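Local coordinates for protein dTDP-4-dehydrorhamnose 3,5-epimerase (Sulfolobus tokodaii, PDB 2B9U) that probably catalyses the epimerization at C3' and C5' of a dTDP-4-keto-6-deoxy sugar, a step on the way to dTDP-L-rhamnose, at residues M49-K54 and D125-Y130; L60-T65 and R143-S148; G95-A100 and S148-P153. One frame throughout, in Å; residues are numbered along the deposited sequence.

How the interactions relate
Along the chain 49-54, 60-65 and 95-100 come first, and their partners 125-130, 143-148 and 148-153 follow in the same order. Interaction 1 lies in the seven-stranded antiparallel sheet, where strand 44-52 pairs with strand 126-133. Interaction 2 closes one edge of the five-stranded sheet, strand 142-144 against strand 57-63, and interaction 3 brings the loop that follows to strand 97-103 at its other edge. The centre of interaction 1 is about 19 Å from each of the others. Interactions 2 and 3, about 13 Å apart between centres, share Ser148 and touch where Leu60 packs on Trp152. Interaction 1 thus pairs strands within one sheet of the flattened, jelly-roll-like barrel; the others both hold to the second.

Interaction 1: M49-K54 and D125-Y130; sequences MSFSRK and DSIVIY
The edge of the Tyr130 ring is turned to Ser50, whose OG lies near the ring plane and 2.8 Å from Tyr130 OH in a hydrogen bond that either hydroxyl could donate. One face of this ring carries Val128 CG1, offset toward the rim. The Phe51 ring is met at its edge by Asp125 OD2, 3.9 Å from Phe51 CZ, with ring and carboxylate planes 87° apart, and it also meets the ring of Phe26 of the second subunit. The other carboxylate oxygen, Asp125 OD1, accepts a hydrogen bond from Lys54 N at 2.9 Å, nearly along its C-O axis, just beyond the strand. An alanine in place of Asp125 would probably leave Lys54 N without this acceptor. On the face shared with Phe51, Met49 CG is anti to the backbone N (chi1 -175°) and 3.8 Å from Ile127 CG2. Met49 SD lies 3.7 Å from Ile127 CG2 and 4.0 Å from Ile129 CD1. Ser50 and Ser52 occupy the opposite face, where one water is hydrogen-bonded to Ser50 OG at 2.7 Å, with either as possible donor, and donates to Ser126 O; Ser52 OG has a further partner in Arg58. Four backbone bonds join Ser50 with Val128 and Ser52 with Ser126, the strand directions being 159° apart. Met49 to Phe51 extend the sheet onto a strand of the second subunit. This is an antiparallel pair of the jelly-roll-like cupin barrel.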
loop_
_atom_site.group_PDB
_atom_site.type_symbol
_atom_site.label_atom_id
_atom_site.label_comp_id
_atom_site.label_asym_id
_atom_site.label_seq_id
_atom_site.Cartn_x
_atom_site.Cartn_y
_atom_site.Cartn_z
ATOM N N MET A 49 -1.887 -7.357 -2.058
ATOM C CA MET A 49 -0.702 -7.275 -2.903
ATOM C C MET A 49 -0.504 -8.549 -3.695
ATOM O O MET A 49 -0.687 -9.654 -3.184
ATOM C CB MET A 49 0.561 -6.978 -2.074
ATOM C CG MET A 49 1.828 -6.761 -2.931
ATOM S SD MET A 49 3.290 -6.273 -1.997
ATOM C CE MET A 49 4.273 -7.753 -2.103
ATOM N N SER A 50 -0.142 -8.388 -4.965
ATOM C CA SER A 50 0.242 -9.526 -5.791
ATOM C C SER A 50 1.564 -9.257 -6.461
ATOM O O SER A 50 1.898 -8.099 -6.752
ATOM C CB SER A 50 -0.821 -9.854 -6.841
ATOM O OG SER A 50 -0.968 -8.818 -7.795
ATOM N N PHE A 51 2.321 -10.329 -6.686
ATOM C CA PHE A 51 3.463 -10.285 -7.565
ATOM C C PHE A 51 3.139 -11.159 -8.779
ATOM O O PHE A 51 2.716 -12.299 -8.638
ATOM C CB PHE A 51 4.723 -10.784 -6.863
ATOM C CG PHE A 51 5.853 -11.078 -7.809
ATOM C CD1 PHE A 51 6.500 -10.032 -8.492
ATOM C CD2 PHE A 51 6.257 -12.387 -8.044
ATOM C CE1 PHE A 51 7.538 -10.297 -9.386
ATOM C CE2 PHE A 51 7.291 -12.653 -8.930
ATOM C CZ PHE A 51 7.936 -11.604 -9.602
ATOM N N SER A 52 3.320 -10.606 -9.970
ATOM C CA SER A 52 2.946 -11.285 -11.187
ATOM C C SER A 52 4.136 -11.296 -12.129
ATOM O O SER A 52 4.706 -10.253 -12.426
ATOM C CB SER A 52 1.735 -10.592 -11.835
ATOM O OG SER A 52 0.669 -10.466 -10.889
ATOM N N ARG A 53 4.503 -12.485 -12.592
ATOM C CA ARG A 53 5.554 -12.648 -13.592
ATOM C C ARG A 53 5.041 -12.124 -14.911
ATOM O O ARG A 53 3.839 -12.112 -15.134
ATOM C CB ARG A 53 5.946 -14.125 -13.707
ATOM C CG ARG A 53 6.667 -14.625 -12.470
ATOM C CD ARG A 53 6.756 -16.130 -12.396
ATOM N NE ARG A 53 7.456 -16.535 -11.173
ATOM C CZ ARG A 53 7.857 -17.774 -10.895
ATOM N NH1 ARG A 53 7.653 -18.768 -11.757
ATOM N NH2 ARG A 53 8.478 -18.017 -9.748
ATOM N N LYS A 54 5.948 -11.691 -15.782
ATOM C CA LYS A 54 5.579 -11.175 -17.103
ATOM C C LYS A 54 4.640 -12.109 -17.866
ATOM O O LYS A 54 4.869 -13.323 -17.950
ATOM C CB LYS A 54 6.833 -10.891 -17.927
ATOM C CG LYS A 54 6.601 -10.393 -19.350
ATOM C CD LYS A 54 7.922 -10.016 -20.036
ATOM C CE LYS A 54 7.714 -9.723 -21.528
ATOM N NZ LYS A 54 8.994 -9.435 -22.270
ATOM N N ASP A 125 7.586 -8.299 -14.928
ATOM C CA ASP A 125 7.409 -8.780 -13.554
ATOM C C ASP A 125 6.967 -7.581 -12.742
ATOM O O ASP A 125 7.663 -6.560 -12.742
ATOM C CB ASP A 125 8.732 -9.306 -12.983
ATOM C CG ASP A 125 9.065 -10.723 -13.439
ATOM O OD1 ASP A 125 8.406 -11.255 -14.357
ATOM O OD2 ASP A 125 10.007 -11.310 -12.856
ATOM N N SER A 126 5.812 -7.694 -12.082
ATOM C CA SER A 126 5.152 -6.545 -11.439
ATOM C C SER A 126 4.579 -6.811 -10.046
ATOM O O SER A 126 3.998 -7.874 -9.786
ATOM C CB SER A 126 3.987 -6.039 -12.298
ATOM O OG SER A 126 4.431 -5.597 -13.555
ATOM N N ILE A 127 4.727 -5.809 -9.187
ATOM C CA ILE A 127 4.037 -5.747 -7.906
ATOM C C ILE A 127 2.876 -4.785 -8.019
ATOM O O ILE A 127 3.047 -3.577 -8.315
ATOM C CB ILE A 127 4.969 -5.292 -6.759
ATOM C CG1 ILE A 127 6.111 -6.298 -6.567
ATOM C CG2 ILE A 127 4.187 -5.135 -5.451
ATOM C CD1 ILE A 127 7.328 -5.700 -5.900
ATOM N N VAL A 128 1.696 -5.329 -7.767
ATOM C CA VAL A 128 0.477 -4.559 -7.767
ATOM C C VAL A 128 -0.046 -4.509 -6.335
ATOM O O VAL A 128 -0.057 -5.531 -5.630
ATOM C CB VAL A 128 -0.554 -5.185 -8.762
ATOM C CG1 VAL A 128 -1.898 -4.478 -8.736
ATOM C CG2 VAL A 128 0.019 -5.164 -10.161
ATOM N N ILE A 129 -0.434 -3.309 -5.918
ATOM C CA ILE A 129 -1.129 -3.055 -4.658
ATOM C C ILE A 129 -2.571 -2.707 -4.977
ATOM O O ILE A 129 -2.852 -1.900 -5.874
ATOM C CB ILE A 129 -0.488 -1.875 -3.869
ATOM C CG1 ILE A 129 1.021 -2.079 -3.732
ATOM C CG2 ILE A 129 -1.185 -1.666 -2.500
ATOM C CD1 ILE A 129 1.499 -2.784 -2.512
ATOM N N TYR A 130 -3.491 -3.329 -4.247
ATOM C CA TYR A 130 -4.914 -3.028 -4.409
ATOM C C TYR A 130 -5.430 -2.367 -3.132
ATOM O O TYR A 130 -5.453 -3.013 -2.073
ATOM C CB TYR A 130 -5.715 -4.321 -4.653
ATOM C CG TYR A 130 -5.138 -5.368 -5.599
ATOM C CD1 TYR A 130 -3.972 -6.076 -5.287
ATOM C CD2 TYR A 130 -5.805 -5.701 -6.781
ATOM C CE1 TYR A 130 -3.474 -7.070 -6.145
ATOM C CE2 TYR A 130 -5.319 -6.695 -7.645
ATOM C CZ TYR A 130 -4.152 -7.368 -7.320
ATOM O OH TYR A 130 -3.674 -8.349 -8.162
HETATM O O HOH W 1 1.014 -8.394 -9.580
#

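Interaction 2: L60-T65 and R143-S148; sequences LHYQRT and RCISYS
Arg143, Leu60 and Tyr62 have the most surface buried here. Arg143 CB sits over one face of the Tyr62 ring, 3.5 Å from Tyr62 CE2, and Arg143 O lies above the ring toward its rim. Tyr62 CG stands between its backbone N and carbonyl carbon (chi1 52°). The Tyr62 hydroxyl, with OH 3.6 Å from Ile145 CG2, is hydrogen-bonded to Glu173 O. Beyond CB, the Arg143 guanidinium offers a face to Arg64 NE, 3.1 Å from Arg143 NH1. The two guanidinium planes are 85° apart, and this approach of like charges is probably unfavourable in itself. At the other end Leu60 CD1 meets Ile145 CD1 at 3.8 Å, the side chains crossing obliquely. Backbone bonds run both ways between Tyr62 and Arg143, and between Leu60 and Ile145, where Leu60 N lies 3.1 Å from Ile145 O. Between these pairs His61 CD2 touches Cys144 CB at 3.8 Å, and Cys144 SG is bound to Cys166 in a disulfide. Within this chain, strand 142-144 is an outermost strand of the five-stranded sheet, antiparallel to 57-63; Leu60, Tyr62 and Ile145 pack on Ala117 of strand 116-122, while His61 NE2 is hydrogen-bonded to Asp163 of helix 161-164.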
loop_
_atom_site.group_PDB
_atom_site.type_symbol
_atom_site.label_atom_id
_atom_site.label_comp_id
_atom_site.label_asym_id
_atom_site.label_seq_id
_atom_site.Cartn_x
_atom_site.Cartn_y
_atom_site.Cartn_z
ATOM N N LEU A 60 -11.333 -11.313 -14.932
ATOM C CA LEU A 60 -11.702 -9.943 -14.571
ATOM C C LEU A 60 -12.687 -10.027 -13.395
ATOM O O LEU A 60 -13.819 -10.501 -13.553
ATOM C CB LEU A 60 -12.310 -9.210 -15.781
ATOM C CG LEU A 60 -11.607 -9.334 -17.147
ATOM C CD1 LEU A 60 -12.387 -8.646 -18.284
ATOM C CD2 LEU A 60 -10.204 -8.789 -17.088
ATOM N N HIS A 61 -12.238 -9.597 -12.220
ATOM C CA HIS A 61 -12.941 -9.873 -10.970
ATOM C C HIS A 61 -13.791 -8.734 -10.447
ATOM O O HIS A 61 -13.446 -7.561 -10.601
ATOM C CB HIS A 61 -11.951 -10.242 -9.875
ATOM C CG HIS A 61 -11.027 -11.357 -10.238
ATOM N ND1 HIS A 61 -9.675 -11.311 -9.983
ATOM C CD2 HIS A 61 -11.258 -12.551 -10.830
ATOM C CE1 HIS A 61 -9.114 -12.432 -10.396
ATOM N NE2 HIS A 61 -10.053 -13.205 -10.908
ATOM N N TYR A 62 -14.900 -9.110 -9.815
ATOM C CA TYR A 62 -15.761 -8.192 -9.064
ATOM C C TYR A 62 -16.512 -8.968 -7.965
ATOM O O TYR A 62 -16.699 -10.179 -8.067
ATOM C CB TYR A 62 -16.751 -7.459 -9.993
ATOM C CG TYR A 62 -17.558 -8.367 -10.898
ATOM C CD1 TYR A 62 -16.984 -8.939 -12.035
ATOM C CD2 TYR A 62 -18.894 -8.656 -10.622
ATOM C CE1 TYR A 62 -17.710 -9.773 -12.867
ATOM C CE2 TYR A 62 -19.634 -9.501 -11.461
ATOM C CZ TYR A 62 -19.020 -10.044 -12.581
ATOM O OH TYR A 62 -19.716 -10.877 -13.417
ATOM N N GLN A 63 -16.912 -8.266 -6.911
ATOM C CA GLN A 63 -17.811 -8.829 -5.915
ATOM C C GLN A 63 -19.204 -8.241 -6.113
ATOM O O GLN A 63 -19.356 -7.034 -6.272
ATOM C CB GLN A 63 -17.289 -8.587 -4.495
ATOM C CG GLN A 63 -16.533 -9.792 -3.917
ATOM C CD GLN A 63 -15.798 -9.531 -2.607
ATOM O OE1 GLN A 63 -14.820 -10.225 -2.305
ATOM N NE2 GLN A 63 -16.247 -8.539 -1.831
ATOM N N ARG A 64 -20.216 -9.104 -6.135
ATOM C CA ARG A 64 -21.587 -8.646 -6.347
ATOM C C ARG A 64 -22.171 -7.988 -5.098
ATOM O O ARG A 64 -21.702 -8.224 -3.985
ATOM C CB ARG A 64 -22.494 -9.785 -6.865
ATOM C CG ARG A 64 -22.398 -11.071 -6.070
ATOM C CD ARG A 64 -23.473 -12.090 -6.431
ATOM N NE ARG A 64 -23.476 -13.224 -5.505
ATOM C CZ ARG A 64 -24.014 -13.217 -4.282
ATOM N NH1 ARG A 64 -24.617 -12.131 -3.799
ATOM N NH2 ARG A 64 -23.952 -14.316 -3.533
ATOM N N THR A 65 -23.181 -7.149 -5.310
ATOM C CA THR A 65 -23.973 -6.535 -4.242
ATOM C C THR A 65 -24.512 -7.639 -3.293
ATOM O O THR A 65 -24.938 -8.690 -3.764
ATOM C CB THR A 65 -25.076 -5.657 -4.895
ATOM O OG1 THR A 65 -24.591 -4.306 -5.008
ATOM C CG2 THR A 65 -26.386 -5.665 -4.126
ATOM N N ARG A 143 -17.426 -12.976 -8.272
ATOM C CA ARG A 143 -17.815 -13.314 -9.644
ATOM C C ARG A 143 -16.722 -12.826 -10.616
ATOM O O ARG A 143 -15.922 -11.951 -10.276
ATOM C CB ARG A 143 -19.161 -12.665 -10.013
ATOM C CG ARG A 143 -20.412 -13.194 -9.273
ATOM C CD ARG A 143 -20.665 -14.700 -9.526
ATOM N NE ARG A 143 -22.006 -15.133 -9.116
ATOM C CZ ARG A 143 -22.379 -15.368 -7.855
ATOM N NH1 ARG A 143 -21.522 -15.217 -6.843
ATOM N NH2 ARG A 143 -23.627 -15.755 -7.600
ATOM N N CYS A 144 -16.698 -13.393 -11.822
ATOM C CA CYS A 144 -15.773 -12.938 -12.844
ATOM C C CYS A 144 -16.323 -13.102 -14.249
ATOM O O CYS A 144 -17.264 -13.879 -14.483
ATOM C CB CYS A 144 -14.412 -13.647 -12.717
ATOM S SG CYS A 144 -14.510 -15.439 -12.807
ATOM N N ILE A 145 -15.741 -12.347 -15.176
ATOM C CA ILE A 145 -15.966 -12.536 -16.607
ATOM C C ILE A 145 -14.616 -12.831 -17.247
ATOM O O ILE A 145 -13.585 -12.413 -16.726
ATOM C CB ILE A 145 -16.676 -11.324 -17.268
ATOM C CG1 ILE A 145 -15.819 -10.051 -17.166
ATOM C CG2 ILE A 145 -18.062 -11.102 -16.621
ATOM C CD1 ILE A 145 -16.155 -8.978 -18.175
ATOM N N SER A 146 -14.626 -13.561 -18.360
ATOM C CA SER A 146 -13.407 -14.054 -18.993
ATOM C C SER A 146 -12.438 -12.953 -19.432
ATOM O O SER A 146 -12.850 -11.931 -20.019
ATOM C CB SER A 146 -13.764 -14.961 -20.185
ATOM O OG SER A 146 -12.609 -15.394 -20.889
ATOM N N TYR A 147 -11.157 -13.191 -19.141
ATOM C CA TYR A 147 -10.023 -12.395 -19.617
ATOM C C TYR A 147 -10.061 -12.225 -21.150
ATOM O O TYR A 147 -9.583 -11.228 -21.677
ATOM C CB TYR A 147 -8.703 -13.097 -19.221
ATOM C CG TYR A 147 -8.384 -14.199 -20.203
ATOM C CD1 TYR A 147 -9.068 -15.413 -20.147
ATOM C CD2 TYR A 147 -7.470 -13.997 -21.245
ATOM C CE1 TYR A 147 -8.828 -16.424 -21.076
ATOM C CE2 TYR A 147 -7.223 -15.005 -22.194
ATOM C CZ TYR A 147 -7.922 -16.217 -22.097
ATOM O OH TYR A 147 -7.719 -17.226 -23.014
ATOM N N SER A 148 -10.585 -13.236 -21.853
ATOM C CA SER A 148 -10.635 -13.263 -23.325
ATOM C C SER A 148 -11.510 -12.159 -23.917
ATOM O O SER A 148 -11.535 -11.958 -25.134
ATOM C CB SER A 148 -11.139 -14.613 -23.826
ATOM O OG SER A 148 -12.481 -14.863 -23.430
#

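Interaction 3: G95-A100 and S148-P153; sequences GKYVKA and SYIDWP
Tyr97 and Ile150 form the compact part of the contact. Ile150 CD1 lies over the centre of the Tyr97 ring, 3.9 Å from its centroid and 10° off the ring normal, a CH-pi contact made squarely over the face. Tyr97 CG stands between its own backbone N and carbonyl carbon (chi1 62°), and the ring's flat side is presented to the isoleucine. The two side chains run antiparallel past one another. On the far side of Ile150 its CG2 lies over the centre of the Trp152 ring, so that the isoleucine is held between two aromatic faces. Beneath the pair lies strand 79-86, with Val85 against Tyr97 and Val83 against Ile150.

Tyr149 makes a second, less certain join. Its hydroxyl is placed to donate to Gly95 O, which lies in the ring plane at the edge. The modelled separation of Tyr149 OH and Gly95 O, 2.4 Å, is very short, so this bond is doubtful in detail as well as in length. Tyr149 CE2 also approaches Tyr97 CD2 at 4.2 Å.

The Lys99 side is looser and more polar. Its extended chain runs past Ile150, with CE 4.0 Å from Ile150 CG2, and NZ makes a weak bond to Asp151 O at 3.4 Å. A water gathers the polar ends, accepting from Lys99 NZ at 3.0 Å and from Asp151 N, and lying 3.2 Å from Tyr97 OH. Asp151 OD2 remains 6.0 Å from Lys99 NZ, too far for a salt bridge. Here the loop after strand 142-144 crosses the outer face of the five-stranded sheet to its edge strand 97-103, and side chains, a few backbone groups and a water make the join on the surface of the jelly-roll-like barrel.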
loop_
_atom_site.group_PDB
_atom_site.type_symbol
_atom_site.label_atom_id
_atom_site.label_comp_id
_atom_site.label_asym_id
_atom_site.label_seq_id
_atom_site.Cartn_x
_atom_site.Cartn_y
_atom_site.Cartn_z
ATOM N N GLY A 95 -20.485 -3.395 -20.884
ATOM C CA GLY A 95 -19.574 -4.040 -21.816
ATOM C C GLY A 95 -18.459 -3.136 -22.301
ATOM O O GLY A 95 -17.549 -3.601 -22.968
ATOM N N LYS A 96 -18.528 -1.846 -21.979
ATOM C CA LYS A 96 -17.445 -0.914 -22.320
ATOM C C LYS A 96 -16.345 -0.970 -21.259
ATOM O O LYS A 96 -16.576 -1.393 -20.116
ATOM C CB LYS A 96 -17.963 0.523 -22.477
ATOM C CG LYS A 96 -19.044 0.705 -23.554
ATOM C CD LYS A 96 -18.483 0.686 -24.977
ATOM C CE LYS A 96 -19.605 0.809 -26.016
ATOM N NZ LYS A 96 -20.624 1.851 -25.630
ATOM N N TYR A 97 -15.149 -0.538 -21.633
ATOM C CA TYR A 97 -14.003 -0.717 -20.751
ATOM C C TYR A 97 -12.993 0.406 -20.842
ATOM O O TYR A 97 -12.888 1.090 -21.873
ATOM C CB TYR A 97 -13.333 -2.077 -21.008
ATOM C CG TYR A 97 -12.786 -2.245 -22.409
ATOM C CD1 TYR A 97 -11.549 -1.710 -22.762
ATOM C CD2 TYR A 97 -13.506 -2.942 -23.385
ATOM C CE1 TYR A 97 -11.049 -1.850 -24.045
ATOM C CE2 TYR A 97 -13.006 -3.086 -24.674
ATOM C CZ TYR A 97 -11.769 -2.543 -24.990
ATOM O OH TYR A 97 -11.245 -2.672 -26.255
ATOM N N VAL A 98 -12.251 0.588 -19.753
ATOM C CA VAL A 98 -11.134 1.521 -19.707
ATOM C C VAL A 98 -9.834 0.716 -19.592
ATOM O O VAL A 98 -9.762 -0.265 -18.842
ATOM C CB VAL A 98 -11.281 2.547 -18.526
ATOM C CG1 VAL A 98 -10.033 3.402 -18.366
ATOM C CG2 VAL A 98 -12.495 3.440 -18.735
ATOM N N LYS A 99 -8.835 1.126 -20.372
ATOM C CA LYS A 99 -7.482 0.573 -20.320
ATOM C C LYS A 99 -6.541 1.680 -19.883
ATOM O O LYS A 99 -6.719 2.847 -20.262
ATOM C CB LYS A 99 -7.044 0.064 -21.700
ATOM C CG LYS A 99 -7.783 -1.148 -22.196
ATOM C CD LYS A 99 -7.064 -1.737 -23.387
ATOM C CE LYS A 99 -7.758 -2.955 -23.929
ATOM N NZ LYS A 99 -7.034 -3.500 -25.128
ATOM N N ALA A 100 -5.563 1.321 -19.057
ATOM C CA ALA A 100 -4.528 2.243 -18.599
ATOM C C ALA A 100 -3.280 1.463 -18.196
ATOM O O ALA A 100 -3.378 0.443 -17.490
ATOM C CB ALA A 100 -5.020 3.088 -17.413
ATOM N N SER A 148 -10.585 -13.236 -21.853
ATOM C CA SER A 148 -10.635 -13.263 -23.325
ATOM C C SER A 148 -11.510 -12.159 -23.917
ATOM O O SER A 148 -11.535 -11.958 -25.134
ATOM C CB SER A 148 -11.139 -14.613 -23.826
ATOM O OG SER A 148 -12.481 -14.863 -23.430
ATOM N N TYR A 149 -12.242 -11.467 -23.049
ATOM C CA TYR A 149 -13.029 -10.305 -23.441
ATOM C C TYR A 149 -12.131 -9.203 -23.981
ATOM O O TYR A 149 -12.560 -8.368 -24.768
ATOM C CB TYR A 149 -13.829 -9.797 -22.251
ATOM C CG TYR A 149 -14.861 -8.769 -22.624
ATOM C CD1 TYR A 149 -16.030 -9.136 -23.300
ATOM C CD2 TYR A 149 -14.671 -7.423 -22.301
ATOM C CE1 TYR A 149 -16.971 -8.189 -23.651
ATOM C CE2 TYR A 149 -15.612 -6.473 -22.640
ATOM C CZ TYR A 149 -16.756 -6.862 -23.311
ATOM O OH TYR A 149 -17.684 -5.916 -23.632
ATOM N N ILE A 150 -10.866 -9.247 -23.568
ATOM C CA ILE A 150 -9.893 -8.208 -23.818
ATOM C C ILE A 150 -8.803 -8.761 -24.706
ATOM O O ILE A 150 -8.449 -9.940 -24.615
ATOM C CB ILE A 150 -9.280 -7.708 -22.464
ATOM C CG1 ILE A 150 -10.364 -7.062 -21.572
ATOM C CG2 ILE A 150 -8.094 -6.774 -22.683
ATOM C CD1 ILE A 150 -10.998 -5.771 -22.137
ATOM N N ASP A 151 -8.261 -7.898 -25.559
ATOM C CA ASP A 151 -7.127 -8.239 -26.398
ATOM C C ASP A 151 -5.867 -7.773 -25.660
ATOM O O ASP A 151 -5.604 -6.583 -25.545
ATOM C CB ASP A 151 -7.301 -7.558 -27.773
ATOM C CG ASP A 151 -6.226 -7.942 -28.776
ATOM O OD1 ASP A 151 -5.546 -8.971 -28.604
ATOM O OD2 ASP A 151 -6.063 -7.199 -29.760
ATOM N N TRP A 152 -5.127 -8.734 -25.113
ATOM C CA TRP A 152 -3.939 -8.496 -24.295
ATOM C C TRP A 152 -2.700 -8.522 -25.186
ATOM O O TRP A 152 -2.662 -9.296 -26.142
ATOM C CB TRP A 152 -3.823 -9.588 -23.225
ATOM C CG TRP A 152 -5.016 -9.655 -22.273
ATOM C CD1 TRP A 152 -5.999 -10.605 -22.251
ATOM C CD2 TRP A 152 -5.333 -8.730 -21.229
ATOM N NE1 TRP A 152 -6.908 -10.328 -21.266
ATOM C CE2 TRP A 152 -6.521 -9.187 -20.612
ATOM C CE3 TRP A 152 -4.724 -7.563 -20.748
ATOM C CZ2 TRP A 152 -7.113 -8.518 -19.535
ATOM C CZ3 TRP A 152 -5.316 -6.898 -19.678
ATOM C CH2 TRP A 152 -6.503 -7.376 -19.088
ATOM N N PRO A 153 -1.687 -7.683 -24.880
ATOM C CA PRO A 153 -0.511 -7.594 -25.776
ATOM C C PRO A 153 0.493 -8.759 -25.723
ATOM O O PRO A 153 1.146 -9.049 -26.731
ATOM C CB PRO A 153 0.155 -6.272 -25.364
ATOM C CG PRO A 153 -0.271 -6.055 -23.950
ATOM C CD PRO A 153 -1.594 -6.756 -23.737
HETATM O O HOH W 2 -9.332 -5.183 -26.114
#